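PDB 7BVT: hypothetical sugar ABC-transporter sugar binding protein from Arthrobacter globiformis, which binds cyclic alpha-maltosyl-1,6-maltose and, as a solute-binding protein of family 1, probably delivers this sugar to an ABC transporter. Local coordinates for residues Gly143-Lys148 and Gly249-Gly254; Tyr187-Asp192 and Pro244-Gly249; Ala221-Glu226 and Asp400-Ala405; Ala230-Val235 and Ala396-Ala401. All coordinates share one frame; numbering follows the deposited sequence.

Contacts 1, 3 and 4 are largely buried, whereas contact 2 lies at the surface and reaches the sugar pocket through Y187. Contacts 1 and 2 share G249 and use one continuous loop, 244-254, which first meets loop 187-192 and then strand 140-147. Contacts 3 and 4 hold the same two helices, 225-239 and 398-415, and meet where L402 packs on L231. The chemistry follows the place. A phenylalanine ring against strand backbone makes contact 1, and aliphatic groups and a glutamine amide make contact 4. Contact 3 adds an amide-carboxylate bond on its solvent side. Contact 2 combines an aromatic pair with two bridging waters.

Contact 1: Gly143-Lys148 and Gly249-Gly254; sequences GYMYNK and GEFEKG
The end of strand 140-147, an inner strand of the mixed sheet, is met here by the loop that leads into its antiparallel neighbour, strand 258-262. F251 carries the contact. Its CG is anti to the backbone N (chi1 168°), and the ring reaches the strand with its far atoms, CE1, CZ and CE2. F251 CZ lies 3.7 Å from M145 CB. F251 CE1 comes to 3.5 Å from the carbonyl carbon Y146 C. The same F251 CE1 is 3.6 Å from N147 N. N147 N sits at the ring edge, in its plane, while M145 O lies over one face. The end of M145 leads away from F251; its side chain also touches helix 264-271 and strand 277-280. F275 meets F251 edge-to-face, and A259 and E261 of strand 258-262 also touch it. With F251 cut back to an alanine, M145 CB and the backbone of Y146 and N147 would probably lose their aromatic neighbour. N147 is the N-cap of helix 148-153, and its OD1 accepts from L150 N. N147 ND2 stays 4.1 Å from G254 O. G254 closes a type I turn that begins at F251, with G254 N bonded to F251 O at 2.9 Å. F251 N in turn donates to D185. The ring therefore packs on strand backbone and M145 CB by van der Waals contact, while bonds within the loop and to D185 hold the backbone that carries it.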
loop_
_atom_site.group_PDB
_atom_site.type_symbol
_atom_site.label_atom_id
_atom_site.label_comp_id
_atom_site.label_asym_id
_atom_site.label_seq_id
_atom_site.Cartn_x
_atom_site.Cartn_y
_atom_site.Cartn_z
ATOM N N GLY A 143 -7.817 4.754 0.269
ATOM C CA GLY A 143 -9.118 5.174 0.765
ATOM C C GLY A 143 -9.774 6.100 -0.217
ATOM O O GLY A 143 -9.187 6.459 -1.244
ATOM N N TYR A 144 -10.969 6.500 0.126
ATOM C CA TYR A 144 -11.734 7.463 -0.700
ATOM C C TYR A 144 -11.609 8.835 -0.066
ATOM O O TYR A 144 -11.927 8.982 1.096
ATOM C CB TYR A 144 -13.192 6.997 -0.778
ATOM C CG TYR A 144 -14.106 7.910 -1.549
ATOM C CD1 TYR A 144 -14.160 7.833 -2.922
ATOM C CD2 TYR A 144 -14.897 8.851 -0.917
ATOM C CE1 TYR A 144 -14.987 8.666 -3.682
ATOM C CE2 TYR A 144 -15.706 9.700 -1.654
ATOM C CZ TYR A 144 -15.722 9.634 -3.028
ATOM O OH TYR A 144 -16.578 10.434 -3.724
ATOM N N MET A 145 -11.168 9.793 -0.848
ATOM C CA MET A 145 -11.113 11.214 -0.390
ATOM C C MET A 145 -12.000 12.043 -1.298
ATOM O O MET A 145 -12.136 11.747 -2.475
ATOM C CB MET A 145 -9.704 11.777 -0.452
ATOM C CG MET A 145 -8.840 11.427 0.667
ATOM S SD MET A 145 -7.411 12.589 0.667
ATOM C CE MET A 145 -6.667 11.996 2.187
ATOM N N TYR A 146 -12.629 13.063 -0.735
ATOM C CA TYR A 146 -13.540 13.896 -1.518
ATOM C C TYR A 146 -13.472 15.329 -1.030
ATOM O O TYR A 146 -13.087 15.592 0.119
ATOM C CB TYR A 146 -14.952 13.328 -1.450
ATOM C CG TYR A 146 -15.643 13.448 -0.127
ATOM C CD1 TYR A 146 -15.402 12.583 0.928
ATOM C CD2 TYR A 146 -16.619 14.435 0.057
ATOM C CE1 TYR A 146 -16.060 12.706 2.147
ATOM C CE2 TYR A 146 -17.326 14.511 1.237
ATOM C CZ TYR A 146 -17.025 13.684 2.308
ATOM O OH TYR A 146 -17.727 13.813 3.498
ATOM N N ASN A 147 -13.967 16.199 -1.890
ATOM C CA ASN A 147 -13.959 17.664 -1.651
ATOM C C ASN A 147 -15.348 18.057 -1.144
ATOM O O ASN A 147 -16.308 18.018 -1.931
ATOM C CB ASN A 147 -13.572 18.373 -2.923
ATOM C CG ASN A 147 -13.542 19.889 -2.836
ATOM O OD1 ASN A 147 -14.280 20.461 -2.045
ATOM N ND2 ASN A 147 -12.692 20.483 -3.641
ATOM N N LYS A 148 -15.445 18.446 0.127
ATOM C CA LYS A 148 -16.765 18.696 0.724
ATOM C C LYS A 148 -17.372 19.944 0.075
ATOM O O LYS A 148 -18.607 19.985 -0.104
ATOM C CB LYS A 148 -16.640 18.876 2.241
ATOM C CG LYS A 148 -16.081 17.686 2.999
ATOM C CD LYS A 148 -16.458 17.774 4.492
ATOM C CE LYS A 148 -15.701 16.774 5.347
ATOM N NZ LYS A 148 -16.116 16.892 6.762
ATOM N N GLY A 249 -5.460 13.856 -11.029
ATOM C CA GLY A 249 -4.872 14.991 -10.289
ATOM C C GLY A 249 -5.812 16.179 -10.276
ATOM O O GLY A 249 -5.534 17.142 -9.514
ATOM N N GLU A 250 -6.929 16.115 -11.001
ATOM C CA GLU A 250 -7.970 17.185 -10.903
ATOM C C GLU A 250 -8.470 17.358 -9.462
ATOM O O GLU A 250 -8.713 18.506 -8.995
ATOM C CB GLU A 250 -9.112 16.928 -11.869
ATOM C CG GLU A 250 -8.703 17.023 -13.300
ATOM C CD GLU A 250 -7.946 18.291 -13.672
ATOM O OE1 GLU A 250 -8.531 19.392 -13.496
ATOM O OE2 GLU A 250 -6.775 18.166 -14.121
ATOM N N PHE A 251 -8.662 16.253 -8.742
ATOM C CA PHE A 251 -9.160 16.265 -7.356
ATOM C C PHE A 251 -8.139 17.009 -6.500
ATOM O O PHE A 251 -8.529 17.880 -5.706
ATOM C CB PHE A 251 -9.336 14.828 -6.842
ATOM C CG PHE A 251 -9.560 14.781 -5.363
ATOM C CD1 PHE A 251 -10.664 15.366 -4.769
ATOM C CD2 PHE A 251 -8.611 14.202 -4.535
ATOM C CE1 PHE A 251 -10.837 15.327 -3.397
ATOM C CE2 PHE A 251 -8.747 14.244 -3.173
ATOM C CZ PHE A 251 -9.860 14.799 -2.596
ATOM N N GLU A 252 -6.870 16.647 -6.655
ATOM C CA GLU A 252 -5.789 17.180 -5.795
ATOM C C GLU A 252 -5.630 18.701 -6.021
ATOM O O GLU A 252 -5.314 19.386 -5.050
ATOM C CB GLU A 252 -4.495 16.430 -6.068
ATOM C CG GLU A 252 -4.584 15.011 -5.509
ATOM C CD GLU A 252 -3.454 14.088 -5.888
ATOM O OE1 GLU A 252 -2.439 14.556 -6.397
ATOM O OE2 GLU A 252 -3.613 12.890 -5.685
ATOM N N LYS A 253 -5.924 19.168 -7.227
ATOM C CA LYS A 253 -5.933 20.610 -7.627
ATOM C C LYS A 253 -7.119 21.370 -7.017
ATOM O O LYS A 253 -7.169 22.578 -7.220
ATOM C CB LYS A 253 -6.057 20.748 -9.147
ATOM C CG LYS A 253 -4.851 20.346 -9.975
ATOM C CD LYS A 253 -5.230 20.040 -11.411
ATOM C CE LYS A 253 -4.239 20.521 -12.456
ATOM N NZ LYS A 253 -3.337 19.435 -12.922
ATOM N N GLY A 254 -8.078 20.714 -6.348
ATOM C CA GLY A 254 -9.333 21.347 -5.925
ATOM C C GLY A 254 -10.257 21.578 -7.098
ATOM O O GLY A 254 -11.159 22.412 -6.968
#

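Contact 2: Tyr187-Asp192 and Pro244-Gly249; sequences YTQAGD and PYAKWG
Y187 meets W248 as an oblique aromatic pair. A chi1 of -153° swings the ring to the far side from its own N and sets Y187 CD2 over one face of the indole, 3.5 Å from W248 CD2. The ring planes are 43° apart, and the Y187 ring centre lies 4.4 Å from that of the five-membered ring of W248. T188 comes next. Its OG1 lies 3.4 Å from Y245 CD1 and donates to water 1 at 2.7 Å. This water also donates to P244 O and accepts from K247 N. It thus ties T188 to both ends of the type II turn P244-K247. Q189 then runs out extended beyond CG, and its amide lies against A246, with OE1 3.4 Å from A246 CB. Q189 OE1 also accepts from water 2 at 2.6 Å, and W248 N donates to the same water at 3.2 Å. Beyond the two loops, Y245 OH and A190 N both bond to E389 of helix 377-392. Y187 belongs to the glycan pocket and touches a bound glucose unit; W248 packs behind it. Aromatic side chains are common in carbohydrate-binding sites.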
loop_
_atom_site.group_PDB
_atom_site.type_symbol
_atom_site.label_atom_id
_atom_site.label_comp_id
_atom_site.label_asym_id
_atom_site.label_seq_id
_atom_site.Cartn_x
_atom_site.Cartn_y
_atom_site.Cartn_z
ATOM N N TYR A 187 -7.031 6.644 -11.886
ATOM C CA TYR A 187 -5.589 6.602 -12.197
ATOM C C TYR A 187 -5.446 5.775 -13.465
ATOM O O TYR A 187 -5.275 4.564 -13.395
ATOM C CB TYR A 187 -4.803 6.088 -10.991
ATOM C CG TYR A 187 -3.384 6.577 -10.944
ATOM C CD1 TYR A 187 -2.459 6.173 -11.906
ATOM C CD2 TYR A 187 -2.977 7.468 -9.970
ATOM C CE1 TYR A 187 -1.161 6.639 -11.894
ATOM C CE2 TYR A 187 -1.671 7.932 -9.937
ATOM C CZ TYR A 187 -0.770 7.515 -10.906
ATOM O OH TYR A 187 0.522 7.974 -10.918
ATOM N N THR A 188 -5.578 6.420 -14.636
ATOM C CA THR A 188 -5.836 5.700 -15.896
ATOM C C THR A 188 -4.587 5.580 -16.770
ATOM O O THR A 188 -4.724 4.873 -17.752
ATOM C CB THR A 188 -6.932 6.387 -16.717
ATOM O OG1 THR A 188 -6.551 7.732 -17.001
ATOM C CG2 THR A 188 -8.271 6.443 -16.026
ATOM N N GLN A 189 -3.461 6.210 -16.428
ATOM C CA GLN A 189 -2.235 6.051 -17.252
ATOM C C GLN A 189 -1.159 5.214 -16.540
ATOM O O GLN A 189 -0.795 5.506 -15.375
ATOM C CB GLN A 189 -1.699 7.419 -17.632
ATOM C CG GLN A 189 -2.691 8.164 -18.509
ATOM C CD GLN A 189 -2.121 9.503 -18.900
ATOM O OE1 GLN A 189 -2.339 10.497 -18.220
ATOM N NE2 GLN A 189 -1.289 9.487 -19.929
ATOM N N ALA A 190 -0.657 4.213 -17.258
ATOM C CA ALA A 190 0.372 3.263 -16.755
ATOM C C ALA A 190 1.624 4.021 -16.279
ATOM O O ALA A 190 2.156 3.674 -15.233
ATOM C CB ALA A 190 0.657 2.239 -17.820
ATOM N N GLY A 191 2.103 5.026 -17.001
ATOM C CA GLY A 191 3.403 5.628 -16.638
ATOM C C GLY A 191 4.544 4.604 -16.685
ATOM O O GLY A 191 4.436 3.582 -17.400
ATOM N N ASP A 192 5.633 4.899 -15.977
ATOM C CA ASP A 192 6.905 4.139 -16.037
ATOM C C ASP A 192 6.712 2.724 -15.487
ATOM O O ASP A 192 7.219 1.812 -16.118
ATOM C CB ASP A 192 8.013 4.828 -15.237
ATOM C CG ASP A 192 8.543 6.096 -15.889
ATOM O OD1 ASP A 192 8.437 6.208 -17.147
ATOM O OD2 ASP A 192 9.036 6.972 -15.130
ATOM N N PRO A 244 -12.709 11.424 -16.429
ATOM C CA PRO A 244 -12.103 11.416 -17.746
ATOM C C PRO A 244 -10.803 10.626 -17.782
ATOM O O PRO A 244 -10.066 10.606 -16.838
ATOM C CB PRO A 244 -11.867 12.906 -18.064
ATOM C CG PRO A 244 -12.930 13.601 -17.252
ATOM C CD PRO A 244 -13.021 12.792 -15.969
ATOM N N TYR A 245 -10.524 10.090 -18.955
ATOM C CA TYR A 245 -9.239 9.429 -19.272
ATOM C C TYR A 245 -8.099 10.433 -19.240
ATOM O O TYR A 245 -8.261 11.588 -19.709
ATOM C CB TYR A 245 -9.301 8.740 -20.636
ATOM C CG TYR A 245 -7.949 8.210 -21.052
ATOM C CD1 TYR A 245 -7.323 7.225 -20.313
ATOM C CD2 TYR A 245 -7.282 8.716 -22.159
ATOM C CE1 TYR A 245 -6.085 6.719 -20.690
ATOM C CE2 TYR A 245 -6.029 8.249 -22.528
ATOM C CZ TYR A 245 -5.439 7.228 -21.811
ATOM O OH TYR A 245 -4.196 6.779 -22.181
ATOM N N ALA A 246 -6.963 10.017 -18.683
ATOM C CA ALA A 246 -5.704 10.803 -18.638
ATOM C C ALA A 246 -5.926 12.167 -17.964
ATOM O O ALA A 246 -5.339 13.196 -18.404
ATOM C CB ALA A 246 -5.144 10.925 -20.046
ATOM N N LYS A 247 -6.672 12.199 -16.872
ATOM C CA LYS A 247 -6.985 13.438 -16.110
ATOM C C LYS A 247 -6.770 13.203 -14.618
ATOM O O LYS A 247 -7.430 13.851 -13.816
ATOM C CB LYS A 247 -8.432 13.875 -16.370
ATOM C CG LYS A 247 -8.678 14.480 -17.750
ATOM C CD LYS A 247 -7.761 15.627 -18.099
ATOM C CE LYS A 247 -7.810 16.750 -17.093
ATOM N NZ LYS A 247 -7.183 17.982 -17.636
ATOM N N TRP A 248 -5.853 12.324 -14.243
ATOM C CA TRP A 248 -5.509 12.157 -12.806
ATOM C C TRP A 248 -5.062 13.507 -12.243
ATOM O O TRP A 248 -4.313 14.204 -12.930
ATOM C CB TRP A 248 -4.433 11.086 -12.592
ATOM C CG TRP A 248 -4.057 10.989 -11.144
ATOM C CD1 TRP A 248 -2.971 11.524 -10.509
ATOM C CD2 TRP A 248 -4.859 10.402 -10.115
ATOM N NE1 TRP A 248 -3.023 11.282 -9.153
ATOM C CE2 TRP A 248 -4.199 10.615 -8.885
ATOM C CE3 TRP A 248 -6.072 9.712 -10.112
ATOM C CZ2 TRP A 248 -4.696 10.113 -7.678
ATOM C CZ3 TRP A 248 -6.585 9.262 -8.915
ATOM C CH2 TRP A 248 -5.893 9.433 -7.719
ATOM N N GLY A 249 -5.460 13.856 -11.029
ATOM C CA GLY A 249 -4.872 14.991 -10.289
ATOM C C GLY A 249 -5.812 16.179 -10.276
ATOM O O GLY A 249 -5.534 17.142 -9.514
HETATM O O HOH W 1 -7.761 9.739 -15.613
HETATM O O HOH W 2 -3.451 11.174 -15.933
#

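Contact 3: Ala221-Glu226 and Asp400-Ala405; sequences AFNTPE and DALDAA
F222 and L402 form the close-packed side of this contact, together with A405. The ring of F222 points its edge at helix 398-415. F222 CE1 lies 3.7 Å from L402 O, and F222 CZ lies 3.6 Å from A405 C, both near the ring plane. Out of that plane, L402 CD2 lies 3.9 Å from F222 CD1 and A405 CB 3.8 Å from F222 CE1. The chi1 of 52° places CG between the backbone N and the carbonyl carbon of F222, turning the ring towards the helix. F384 meets this ring edge-to-face. The contact joins the turn that starts helix 225-239 to the C-terminal helix 398-415. N223 is the centre of an inverse gamma turn, and T224 is the N-cap of helix 225-239, bonding through OG1 to G227 N. On the solvent side, where D403 is exposed, the contact is polar. N223 ND2 donates to D403 OD1 at 2.8 Å, nearly straight at 167°. D403 OD1 receives it on its anti lone pair, almost in the amide plane of N223, although amide and carboxylate planes are 73° apart. E406 is a second acceptor for N223 ND2. The other end of the amide, N223 OD1, rests 3.4 Å from L402 CB.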
loop_
_atom_site.group_PDB
_atom_site.type_symbol
_atom_site.label_atom_id
_atom_site.label_comp_id
_atom_site.label_asym_id
_atom_site.label_seq_id
_atom_site.Cartn_x
_atom_site.Cartn_y
_atom_site.Cartn_z
ATOM N N ALA A 221 -5.480 -14.427 -12.681
ATOM C CA ALA A 221 -6.746 -14.928 -12.125
ATOM C C ALA A 221 -7.891 -13.921 -12.334
ATOM O O ALA A 221 -8.980 -14.219 -11.863
ATOM C CB ALA A 221 -6.563 -15.262 -10.680
ATOM N N PHE A 222 -7.649 -12.810 -13.011
ATOM C CA PHE A 222 -8.598 -11.663 -13.050
ATOM C C PHE A 222 -9.518 -11.706 -14.290
ATOM O O PHE A 222 -10.347 -10.808 -14.442
ATOM C CB PHE A 222 -7.818 -10.350 -13.046
ATOM C CG PHE A 222 -6.738 -10.250 -14.098
ATOM C CD1 PHE A 222 -7.065 -10.151 -15.449
ATOM C CD2 PHE A 222 -5.387 -10.320 -13.761
ATOM C CE1 PHE A 222 -6.069 -10.096 -16.414
ATOM C CE2 PHE A 222 -4.395 -10.262 -14.730
ATOM C CZ PHE A 222 -4.734 -10.177 -16.052
ATOM N N ASN A 223 -9.360 -12.645 -15.216
ATOM C CA ASN A 223 -10.153 -12.641 -16.476
ATOM C C ASN A 223 -11.419 -13.436 -16.240
ATOM O O ASN A 223 -11.561 -14.575 -16.691
ATOM C CB ASN A 223 -9.327 -13.099 -17.677
ATOM C CG ASN A 223 -10.073 -12.872 -18.975
ATOM O OD1 ASN A 223 -11.072 -12.140 -19.021
ATOM N ND2 ASN A 223 -9.572 -13.462 -20.049
ATOM N N THR A 224 -12.317 -12.831 -15.484
ATOM C CA THR A 224 -13.455 -13.458 -14.821
ATOM C C THR A 224 -14.615 -12.478 -14.866
ATOM O O THR A 224 -14.422 -11.320 -15.180
ATOM C CB THR A 224 -13.126 -13.771 -13.369
ATOM O OG1 THR A 224 -12.786 -12.523 -12.740
ATOM C CG2 THR A 224 -11.990 -14.763 -13.253
ATOM N N PRO A 225 -15.833 -12.915 -14.520
ATOM C CA PRO A 225 -16.942 -11.963 -14.428
ATOM C C PRO A 225 -16.611 -10.855 -13.424
ATOM O O PRO A 225 -17.058 -9.746 -13.627
ATOM C CB PRO A 225 -18.083 -12.857 -13.956
ATOM C CG PRO A 225 -17.740 -14.215 -14.568
ATOM C CD PRO A 225 -16.251 -14.327 -14.408
ATOM N N GLU A 226 -15.850 -11.199 -12.374
ATOM C CA GLU A 226 -15.534 -10.237 -11.288
ATOM C C GLU A 226 -14.601 -9.202 -11.879
ATOM O O GLU A 226 -14.758 -7.983 -11.622
ATOM C CB GLU A 226 -14.920 -10.929 -10.080
ATOM C CG GLU A 226 -15.884 -11.833 -9.371
ATOM C CD GLU A 226 -16.162 -13.188 -10.028
ATOM O OE1 GLU A 226 -15.444 -13.600 -10.969
ATOM O OE2 GLU A 226 -17.114 -13.825 -9.568
ATOM N N ASP A 400 -11.924 -7.630 -24.432
ATOM C CA ASP A 400 -10.657 -7.799 -25.197
ATOM C C ASP A 400 -9.470 -7.335 -24.345
ATOM O O ASP A 400 -8.385 -7.961 -24.426
ATOM C CB ASP A 400 -10.669 -7.047 -26.520
ATOM C CG ASP A 400 -11.559 -7.639 -27.593
ATOM O OD1 ASP A 400 -11.970 -8.794 -27.470
ATOM O OD2 ASP A 400 -11.781 -6.903 -28.552
ATOM N N ALA A 401 -9.651 -6.319 -23.495
ATOM C CA ALA A 401 -8.527 -5.800 -22.680
ATOM C C ALA A 401 -8.245 -6.833 -21.583
ATOM O O ALA A 401 -7.064 -7.062 -21.236
ATOM C CB ALA A 401 -8.846 -4.408 -22.159
ATOM N N LEU A 402 -9.252 -7.476 -21.002
ATOM C CA LEU A 402 -8.971 -8.468 -19.946
ATOM C C LEU A 402 -8.290 -9.713 -20.539
ATOM O O LEU A 402 -7.404 -10.279 -19.873
ATOM C CB LEU A 402 -10.229 -8.855 -19.172
ATOM C CG LEU A 402 -10.674 -7.781 -18.183
ATOM C CD1 LEU A 402 -12.112 -7.961 -17.832
ATOM C CD2 LEU A 402 -9.796 -7.810 -16.935
ATOM N N ASP A 403 -8.725 -10.110 -21.727
ATOM C CA ASP A 403 -8.062 -11.213 -22.453
ATOM C C ASP A 403 -6.607 -10.819 -22.733
ATOM O O ASP A 403 -5.722 -11.674 -22.458
ATOM C CB ASP A 403 -8.766 -11.462 -23.788
ATOM C CG ASP A 403 -10.060 -12.254 -23.761
ATOM O OD1 ASP A 403 -10.415 -12.907 -22.698
ATOM O OD2 ASP A 403 -10.715 -12.272 -24.870
ATOM N N ALA A 404 -6.347 -9.636 -23.247
ATOM C CA ALA A 404 -4.990 -9.163 -23.605
ATOM C C ALA A 404 -4.150 -9.067 -22.332
ATOM O O ALA A 404 -3.004 -9.551 -22.294
ATOM C CB ALA A 404 -5.036 -7.886 -24.371
ATOM N N ALA A 405 -4.714 -8.504 -21.256
ATOM C CA ALA A 405 -3.979 -8.384 -19.987
ATOM C C ALA A 405 -3.613 -9.766 -19.441
ATOM O O ALA A 405 -2.493 -9.919 -18.966
ATOM C CB ALA A 405 -4.789 -7.601 -18.980
#

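Contact 4: Ala230-Val235 and Ala396-Ala401; sequences ALQYWV and ASVDDA
V398 packs into helix 225-239 from the first turn of helix 398-415, joining these two helices, with helix 377-392 packed against both. From V398 CB the side chain forks. V398 CB itself lies 3.9 Å from Q232 OE1. V398 CG1, anti to the backbone N (chi1 163°), reaches L231 CD2 at 4.1 Å. V398 CG2 takes the other side, 3.4 Å from Q232 OE1 and 3.8 Å from V235 CG2. The branch thus straddles the three residues that line this side of the helix. L231 CD2 also lies 3.8 Å from V398 O and 4.2 Å from A401 CB. I388 and L392 of helix 377-392 touch L231 as well. The Q232 chain bends at chi2 (66°) and crosses V398 at about a right angle. Its NE2 donates to D236 OD1, one turn on in the same helix, which steadies the amide beside the valine. Replacing Q232 by an alanine would probably leave V398 CG2 without its OE1 neighbour and D236 without this donor. At the start of the second helix, S397 is the N-cap. S397 OG accepts from D400 N at 3.1 Å. Across the contact, aliphatic groups meet each other, the Q232 amide oxygen and a backbone carbonyl. The polar bonds of Q232 and S397 run within each helix, so the helices are joined here by van der Waals contact alone.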
loop_
_atom_site.group_PDB
_atom_site.type_symbol
_atom_site.label_atom_id
_atom_site.label_comp_id
_atom_site.label_asym_id
_atom_site.label_seq_id
_atom_site.Cartn_x
_atom_site.Cartn_y
_atom_site.Cartn_z
ATOM N N ALA A 230 -15.269 -5.072 -12.412
ATOM C CA ALA A 230 -14.381 -3.990 -11.944
ATOM C C ALA A 230 -13.959 -3.135 -13.134
ATOM O O ALA A 230 -13.928 -1.901 -13.027
ATOM C CB ALA A 230 -13.181 -4.548 -11.180
ATOM N N LEU A 231 -13.533 -3.741 -14.248
ATOM C CA LEU A 231 -13.101 -2.920 -15.418
ATOM C C LEU A 231 -14.301 -2.184 -16.053
ATOM O O LEU A 231 -14.128 -1.040 -16.515
ATOM C CB LEU A 231 -12.352 -3.803 -16.431
ATOM C CG LEU A 231 -11.769 -3.015 -17.616
ATOM C CD1 LEU A 231 -10.883 -1.874 -17.181
ATOM C CD2 LEU A 231 -11.023 -3.947 -18.585
ATOM N N GLN A 232 -15.485 -2.777 -16.061
ATOM C CA GLN A 232 -16.698 -2.111 -16.617
ATOM C C GLN A 232 -17.026 -0.893 -15.762
ATOM O O GLN A 232 -17.463 0.141 -16.311
ATOM C CB GLN A 232 -17.874 -3.074 -16.624
ATOM C CG GLN A 232 -19.063 -2.528 -17.418
ATOM C CD GLN A 232 -18.717 -2.414 -18.887
ATOM O OE1 GLN A 232 -18.397 -3.432 -19.549
ATOM N NE2 GLN A 232 -18.760 -1.198 -19.419
ATOM N N TYR A 233 -16.738 -0.969 -14.466
ATOM C CA TYR A 233 -16.936 0.196 -13.558
ATOM C C TYR A 233 -16.053 1.364 -14.003
ATOM O O TYR A 233 -16.539 2.509 -14.125
ATOM C CB TYR A 233 -16.656 -0.218 -12.119
ATOM C CG TYR A 233 -16.649 0.792 -11.001
ATOM C CD1 TYR A 233 -17.683 1.678 -10.788
ATOM C CD2 TYR A 233 -15.681 0.687 -10.024
ATOM C CE1 TYR A 233 -17.708 2.507 -9.684
ATOM C CE2 TYR A 233 -15.691 1.491 -8.893
ATOM C CZ TYR A 233 -16.728 2.388 -8.719
ATOM O OH TYR A 233 -16.775 3.144 -7.584
ATOM N N TRP A 234 -14.750 1.107 -14.142
ATOM C CA TRP A 234 -13.823 2.121 -14.665
ATOM C C TRP A 234 -14.343 2.642 -16.011
ATOM O O TRP A 234 -14.358 3.852 -16.209
ATOM C CB TRP A 234 -12.375 1.608 -14.782
ATOM C CG TRP A 234 -11.681 1.481 -13.452
ATOM C CD1 TRP A 234 -12.164 0.897 -12.300
ATOM C CD2 TRP A 234 -10.344 1.861 -13.154
ATOM N NE1 TRP A 234 -11.230 0.964 -11.301
ATOM C CE2 TRP A 234 -10.117 1.579 -11.788
ATOM C CE3 TRP A 234 -9.342 2.497 -13.877
ATOM C CZ2 TRP A 234 -8.895 1.826 -11.183
ATOM C CZ3 TRP A 234 -8.133 2.760 -13.277
ATOM C CH2 TRP A 234 -7.923 2.462 -11.924
ATOM N N VAL A 235 -14.680 1.750 -16.929
ATOM C CA VAL A 235 -15.000 2.209 -18.315
ATOM C C VAL A 235 -16.305 3.016 -18.289
ATOM O O VAL A 235 -16.399 4.052 -18.990
ATOM C CB VAL A 235 -15.058 1.027 -19.287
ATOM C CG1 VAL A 235 -15.648 1.431 -20.629
ATOM C CG2 VAL A 235 -13.674 0.430 -19.459
ATOM N N ALA A 396 -9.965 -0.409 -26.790
ATOM C CA ALA A 396 -10.322 -1.834 -26.696
ATOM C C ALA A 396 -11.590 -2.005 -25.882
ATOM O O ALA A 396 -11.848 -1.134 -25.005
ATOM C CB ALA A 396 -9.206 -2.636 -26.046
ATOM N N SER A 397 -12.281 -3.116 -26.080
ATOM C CA SER A 397 -13.446 -3.484 -25.250
ATOM C C SER A 397 -12.956 -3.989 -23.897
ATOM O O SER A 397 -11.798 -4.394 -23.763
ATOM C CB SER A 397 -14.391 -4.474 -25.868
ATOM O OG SER A 397 -13.780 -5.723 -26.023
ATOM N N VAL A 398 -13.821 -3.925 -22.905
ATOM C CA VAL A 398 -13.536 -4.533 -21.572
ATOM C C VAL A 398 -13.106 -6.007 -21.765
ATOM O O VAL A 398 -12.082 -6.457 -21.204
ATOM C CB VAL A 398 -14.811 -4.417 -20.727
ATOM C CG1 VAL A 398 -14.769 -5.352 -19.534
ATOM C CG2 VAL A 398 -15.078 -2.952 -20.351
ATOM N N ASP A 399 -13.873 -6.793 -22.516
ATOM C CA ASP A 399 -13.563 -8.239 -22.699
ATOM C C ASP A 399 -12.219 -8.430 -23.415
ATOM O O ASP A 399 -11.424 -9.307 -22.965
ATOM C CB ASP A 399 -14.684 -8.913 -23.478
ATOM C CG ASP A 399 -15.882 -9.202 -22.603
ATOM O OD1 ASP A 399 -15.839 -8.838 -21.408
ATOM O OD2 ASP A 399 -16.843 -9.806 -23.118
ATOM N N ASP A 400 -11.924 -7.630 -24.432
ATOM C CA ASP A 400 -10.657 -7.799 -25.197
ATOM C C ASP A 400 -9.470 -7.335 -24.345
ATOM O O ASP A 400 -8.385 -7.961 -24.426
ATOM C CB ASP A 400 -10.669 -7.047 -26.520
ATOM C CG ASP A 400 -11.559 -7.639 -27.593
ATOM O OD1 ASP A 400 -11.970 -8.794 -27.470
ATOM O OD2 ASP A 400 -11.781 -6.903 -28.552
ATOM N N ALA A 401 -9.651 -6.319 -23.495
ATOM C CA ALA A 401 -8.527 -5.800 -22.680
ATOM C C ALA A 401 -8.245 -6.833 -21.583
ATOM O O ALA A 401 -7.064 -7.062 -21.236
ATOM C CB ALA A 401 -8.846 -4.408 -22.159
#